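ATP-citrate lyase beta-subunit (Chlorobium limicola, PDB 6HXJ) probably catalyses, as part of ATP-citrate lyase, the ATP- and CoA-dependent cleavage of citrate to oxaloacetate and acetyl-CoA, with release of ADP and phosphate. Local coordinates at residues S250-L264 / V278-S292. Numbering follows the deposited sequence.
Sequences SVKFVEVPGGEIALL and VVARGGTIANYAEYS
Asn287, on strand 287-292, touches both strands that flank it, 250-255 and 261-263. Asn287 CB lies 3.3 Å from Val254 O and also touches Phe253 CE1. With chi1 at 67°, CG turns across to Leu263. OD1 packs on Ala262 CB and accepts a weak hydrogen bond from Leu263 N. Asn287 ND2 donates to Leu263 O at 2.8 Å, close to the plane of both groups. The amide thus bonds to the backbone of Leu263 where strand 261-263 runs beside it.

On the other flank, Ser250 to Glu255 pair antiparallel with Asn287 to Ser292. Val254 N and Tyr288 O form one rung, at 2.8 Å. Glu290 lies alongside Lys252, with Glu290 OE2 3.4 Å from Lys252 CD. Glu290 OE1 accepts from Ser250 OG and Ser292 OG, each at 3.2 Å, from opposite faces of the carboxylate. With an alanine in place of Glu290, these two hydroxyls would probably lose the acceptor they share. The side chain of Ser292 is about 3 Å from a bound citrate.

Ile261 CD1 meets Val278 CG1 at 3.8 Å, tip to tip, tying the strand to helix 268-280. Strand 261-266, that helix and strand 287-292 form a beta-alpha-beta unit. Strand 287-292 sits between 250-255 and 261-266 in the mixed sheet. Helices 235-246 and 297-309 pack on the face bearing Phe253, while helix 268-280 meets Tyr288 and Glu290.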
loop_
_atom_site.group_PDB
_atom_site.type_symbol
_atom_site.label_atom_id
_atom_site.label_comp_id
_atom_site.label_asym_id
_atom_site.label_seq_id
_atom_site.Cartn_x
_atom_site.Cartn_y
_atom_site.Cartn_z
ATOM N N SER A 250 -37.798 3.107 -31.037
ATOM C CA SER A 250 -38.329 2.940 -32.391
ATOM C C SER A 250 -38.598 4.273 -33.104
ATOM O O SER A 250 -39.193 5.188 -32.526
ATOM C CB SER A 250 -39.585 2.063 -32.365
ATOM O OG SER A 250 -40.223 1.960 -33.629
ATOM N N VAL A 251 -38.129 4.374 -34.357
ATOM C CA VAL A 251 -38.349 5.513 -35.261
ATOM C C VAL A 251 -38.756 4.984 -36.645
ATOM O O VAL A 251 -38.057 4.161 -37.232
ATOM C CB VAL A 251 -37.244 6.594 -35.324
ATOM C CG1 VAL A 251 -37.211 7.450 -34.064
ATOM C CG2 VAL A 251 -35.878 6.003 -35.649
ATOM N N LYS A 252 -39.945 5.397 -37.119
ATOM C CA LYS A 252 -40.516 4.950 -38.387
ATOM C C LYS A 252 -40.899 6.166 -39.223
ATOM O O LYS A 252 -41.442 7.144 -38.701
ATOM C CB LYS A 252 -41.746 4.037 -38.138
ATOM C CG LYS A 252 -41.478 2.836 -37.226
ATOM C CD LYS A 252 -42.388 1.673 -37.547
ATOM C CE LYS A 252 -41.865 0.377 -36.974
ATOM N NZ LYS A 252 -42.486 -0.806 -37.634
ATOM N N PHE A 253 -40.582 6.134 -40.510
ATOM C CA PHE A 253 -40.952 7.232 -41.398
ATOM C C PHE A 253 -41.380 6.688 -42.755
ATOM O O PHE A 253 -40.681 5.855 -43.335
ATOM C CB PHE A 253 -39.830 8.288 -41.529
ATOM C CG PHE A 253 -40.089 9.368 -42.554
ATOM C CD1 PHE A 253 -40.879 10.475 -42.243
ATOM C CD2 PHE A 253 -39.536 9.287 -43.827
ATOM C CE1 PHE A 253 -41.114 11.476 -43.192
ATOM C CE2 PHE A 253 -39.780 10.280 -44.775
ATOM C CZ PHE A 253 -40.564 11.370 -44.450
ATOM N N VAL A 254 -42.548 7.139 -43.229
ATOM C CA VAL A 254 -43.111 6.780 -44.531
ATOM C C VAL A 254 -43.549 8.075 -45.227
ATOM O O VAL A 254 -44.290 8.871 -44.647
ATOM C CB VAL A 254 -44.271 5.750 -44.455
ATOM C CG1 VAL A 254 -44.689 5.308 -45.854
ATOM C CG2 VAL A 254 -43.904 4.535 -43.608
ATOM N N GLU A 255 -43.098 8.272 -46.460
ATOM C CA GLU A 255 -43.449 9.458 -47.229
ATOM C C GLU A 255 -44.716 9.217 -48.044
ATOM O O GLU A 255 -44.813 8.222 -48.772
ATOM C CB GLU A 255 -42.276 9.883 -48.134
ATOM C CG GLU A 255 -42.282 11.364 -48.504
ATOM C CD GLU A 255 -41.074 11.902 -49.258
ATOM O OE1 GLU A 255 -39.936 11.458 -48.973
ATOM O OE2 GLU A 255 -41.263 12.811 -50.099
ATOM N N VAL A 256 -45.701 10.100 -47.869
ATOM C CA VAL A 256 -46.958 10.040 -48.612
ATOM C C VAL A 256 -46.843 11.073 -49.748
ATOM O O VAL A 256 -46.540 12.237 -49.458
ATOM C CB VAL A 256 -48.200 10.258 -47.709
ATOM C CG1 VAL A 256 -49.495 10.212 -48.515
ATOM C CG2 VAL A 256 -48.238 9.209 -46.601
ATOM N N PRO A 257 -47.027 10.668 -51.038
ATOM C CA PRO A 257 -46.924 11.643 -52.147
ATOM C C PRO A 257 -47.867 12.851 -52.007
ATOM O O PRO A 257 -49.088 12.705 -51.996
ATOM C CB PRO A 257 -47.226 10.795 -53.391
ATOM C CG PRO A 257 -46.901 9.392 -52.989
ATOM C CD PRO A 257 -47.337 9.318 -51.556
ATOM N N GLY A 258 -47.268 14.024 -51.842
ATOM C CA GLY A 258 -47.984 15.271 -51.613
ATOM C C GLY A 258 -48.297 15.442 -50.144
ATOM O O GLY A 258 -47.452 15.150 -49.288
ATOM N N GLY A 259 -49.504 15.912 -49.856
ATOM C CA GLY A 259 -49.984 16.111 -48.494
ATOM C C GLY A 259 -49.516 17.391 -47.844
ATOM O O GLY A 259 -48.319 17.670 -47.794
ATOM N N GLU A 260 -50.474 18.167 -47.330
ATOM C CA GLU A 260 -50.235 19.447 -46.665
ATOM C C GLU A 260 -49.986 19.296 -45.155
ATOM O O GLU A 260 -49.399 20.193 -44.548
ATOM C CB GLU A 260 -51.408 20.426 -46.919
ATOM C CG GLU A 260 -52.063 20.357 -48.298
ATOM C CD GLU A 260 -51.167 20.580 -49.506
ATOM O OE1 GLU A 260 -50.993 19.623 -50.296
ATOM O OE2 GLU A 260 -50.636 21.704 -49.659
ATOM N N ILE A 261 -50.453 18.193 -44.539
ATOM C CA ILE A 261 -50.305 18.024 -43.092
ATOM C C ILE A 261 -49.248 16.952 -42.733
ATOM O O ILE A 261 -49.444 15.756 -42.968
ATOM C CB ILE A 261 -51.672 17.786 -42.380
ATOM C CG1 ILE A 261 -52.695 18.875 -42.733
ATOM C CG2 ILE A 261 -51.504 17.725 -40.871
ATOM C CD1 ILE A 261 -53.839 18.393 -43.575
ATOM N N ALA A 262 -48.165 17.397 -42.085
ATOM C CA ALA A 262 -47.066 16.529 -41.652
ATOM C C ALA A 262 -47.170 16.043 -40.199
ATOM O O ALA A 262 -47.279 16.839 -39.270
ATOM C CB ALA A 262 -45.725 17.215 -41.903
ATOM N N LEU A 263 -47.132 14.736 -40.022
ATOM C CA LEU A 263 -47.233 14.144 -38.694
ATOM C C LEU A 263 -45.864 13.826 -38.095
ATOM O O LEU A 263 -45.023 13.239 -38.774
ATOM C CB LEU A 263 -48.101 12.856 -38.723
ATOM C CG LEU A 263 -49.446 12.886 -39.443
ATOM C CD1 LEU A 263 -49.988 11.477 -39.615
ATOM C CD2 LEU A 263 -50.432 13.807 -38.725
ATOM N N LEU A 264 -45.669 14.193 -36.817
ATOM C CA LEU A 264 -44.500 13.906 -35.987
ATOM C C LEU A 264 -45.083 13.426 -34.645
ATOM O O LEU A 264 -45.008 14.090 -33.607
ATOM C CB LEU A 264 -43.585 15.153 -35.841
ATOM C CG LEU A 264 -42.342 15.073 -34.899
ATOM C CD1 LEU A 264 -41.458 13.870 -35.183
ATOM C CD2 LEU A 264 -41.546 16.354 -34.934
ATOM N N VAL A 278 -56.892 13.306 -39.743
ATOM C CA VAL A 278 -56.576 14.153 -40.895
ATOM C C VAL A 278 -57.455 13.813 -42.103
ATOM O O VAL A 278 -58.093 14.709 -42.673
ATOM C CB VAL A 278 -55.069 14.130 -41.247
ATOM C CG1 VAL A 278 -54.798 14.843 -42.574
ATOM C CG2 VAL A 278 -54.238 14.762 -40.138
ATOM N N VAL A 279 -57.497 12.511 -42.471
ATOM C CA VAL A 279 -58.297 11.996 -43.599
ATOM C C VAL A 279 -59.784 12.324 -43.395
ATOM O O VAL A 279 -60.415 12.884 -44.292
ATOM C CB VAL A 279 -58.056 10.477 -43.831
ATOM C CG1 VAL A 279 -58.937 9.940 -44.955
ATOM C CG2 VAL A 279 -56.591 10.191 -44.125
ATOM N N ALA A 280 -60.317 11.993 -42.193
ATOM C CA ALA A 280 -61.704 12.223 -41.785
ATOM C C ALA A 280 -62.080 13.714 -41.853
ATOM O O ALA A 280 -63.185 14.038 -42.303
ATOM C CB ALA A 280 -61.951 11.665 -40.382
ATOM N N ARG A 281 -61.139 14.609 -41.463
ATOM C CA ARG A 281 -61.331 16.054 -41.475
ATOM C C ARG A 281 -61.123 16.683 -42.875
ATOM O O ARG A 281 -61.131 17.912 -43.010
ATOM C CB ARG A 281 -60.479 16.738 -40.390
ATOM C CG ARG A 281 -60.891 16.423 -38.934
ATOM C CD ARG A 281 -62.248 16.964 -38.502
ATOM N NE ARG A 281 -63.309 15.953 -38.584
ATOM C CZ ARG A 281 -63.813 15.296 -37.539
ATOM N NH1 ARG A 281 -63.353 15.525 -36.315
ATOM N NH2 ARG A 281 -64.785 14.409 -37.712
ATOM N N GLY A 282 -60.988 15.840 -43.902
ATOM C CA GLY A 282 -60.835 16.259 -45.290
ATOM C C GLY A 282 -59.408 16.453 -45.747
ATOM O O GLY A 282 -59.145 16.458 -46.951
ATOM N N GLY A 283 -58.498 16.617 -44.786
ATOM C CA GLY A 283 -57.077 16.847 -45.015
ATOM C C GLY A 283 -56.320 15.760 -45.755
ATOM O O GLY A 283 -56.871 14.700 -46.088
ATOM N N THR A 284 -55.042 16.055 -46.033
ATOM C CA THR A 284 -54.114 15.161 -46.724
ATOM C C THR A 284 -52.867 14.995 -45.867
ATOM O O THR A 284 -52.318 15.994 -45.380
ATOM C CB THR A 284 -53.768 15.707 -48.124
ATOM O OG1 THR A 284 -53.377 17.080 -48.032
ATOM C CG2 THR A 284 -54.899 15.542 -49.119
ATOM N N ILE A 285 -52.399 13.744 -45.690
ATOM C CA ILE A 285 -51.194 13.511 -44.871
ATOM C C ILE A 285 -49.936 13.628 -45.735
ATOM O O ILE A 285 -49.884 13.102 -46.852
ATOM C CB ILE A 285 -51.207 12.228 -43.971
ATOM C CG1 ILE A 285 -51.311 10.909 -44.775
ATOM C CG2 ILE A 285 -52.293 12.313 -42.908
ATOM C CD1 ILE A 285 -50.888 9.655 -44.017
ATOM N N ALA A 286 -48.956 14.390 -45.236
ATOM C CA ALA A 286 -47.692 14.616 -45.914
ATOM C C ALA A 286 -46.827 13.393 -45.687
ATOM O O ALA A 286 -46.109 12.972 -46.594
ATOM C CB ALA A 286 -47.018 15.858 -45.357
ATOM N N ASN A 287 -46.935 12.790 -44.479
ATOM C CA ASN A 287 -46.174 11.591 -44.138
ATOM C C ASN A 287 -46.824 10.795 -43.032
ATOM O O ASN A 287 -47.788 11.252 -42.412
ATOM C CB ASN A 287 -44.752 11.989 -43.679
ATOM C CG ASN A 287 -44.734 12.752 -42.372
ATOM O OD1 ASN A 287 -45.007 13.957 -42.332
ATOM N ND2 ASN A 287 -44.466 12.056 -41.265
ATOM N N TYR A 288 -46.245 9.613 -42.754
ATOM C CA TYR A 288 -46.543 8.802 -41.578
ATOM C C TYR A 288 -45.218 8.728 -40.775
ATOM O O TYR A 288 -44.196 8.303 -41.320
ATOM C CB TYR A 288 -47.073 7.385 -41.889
ATOM C CG TYR A 288 -47.306 6.598 -40.607
ATOM C CD1 TYR A 288 -48.478 6.771 -39.854
ATOM C CD2 TYR A 288 -46.326 5.741 -40.100
ATOM C CE1 TYR A 288 -48.674 6.093 -38.645
ATOM C CE2 TYR A 288 -46.503 5.084 -38.875
ATOM C CZ TYR A 288 -47.683 5.257 -38.158
ATOM O OH TYR A 288 -47.888 4.578 -36.981
ATOM N N ALA A 289 -45.232 9.190 -39.517
ATOM C CA ALA A 289 -44.049 9.165 -38.671
ATOM C C ALA A 289 -44.436 8.730 -37.287
ATOM O O ALA A 289 -45.345 9.293 -36.672
ATOM C CB ALA A 289 -43.372 10.533 -38.631
ATOM N N GLU A 290 -43.741 7.721 -36.792
ATOM C CA GLU A 290 -43.934 7.182 -35.459
ATOM C C GLU A 290 -42.575 7.178 -34.751
ATOM O O GLU A 290 -41.553 6.911 -35.371
ATOM C CB GLU A 290 -44.478 5.750 -35.599
ATOM C CG GLU A 290 -44.538 4.930 -34.324
ATOM C CD GLU A 290 -44.157 3.473 -34.502
ATOM O OE1 GLU A 290 -43.280 3.002 -33.741
ATOM O OE2 GLU A 290 -44.720 2.804 -35.401
ATOM N N TYR A 291 -42.573 7.498 -33.460
ATOM C CA TYR A 291 -41.430 7.396 -32.536
ATOM C C TYR A 291 -41.927 6.883 -31.148
ATOM O O TYR A 291 -42.885 7.421 -30.589
ATOM C CB TYR A 291 -40.559 8.666 -32.469
ATOM C CG TYR A 291 -41.172 9.840 -31.732
ATOM C CD1 TYR A 291 -41.121 9.921 -30.339
ATOM C CD2 TYR A 291 -41.766 10.893 -32.426
ATOM C CE1 TYR A 291 -41.714 10.983 -29.652
ATOM C CE2 TYR A 291 -42.344 11.970 -31.750
ATOM C CZ TYR A 291 -42.323 12.006 -30.362
ATOM O OH TYR A 291 -42.881 13.064 -29.683
ATOM N N SER A 292 -41.383 5.777 -30.667
ATOM C CA SER A 292 -41.869 5.189 -29.430
ATOM C C SER A 292 -40.752 4.462 -28.690
ATOM O O SER A 292 -39.636 4.345 -29.191
ATOM C CB SER A 292 -43.031 4.233 -29.729
ATOM O OG SER A 292 -42.662 3.210 -30.640
#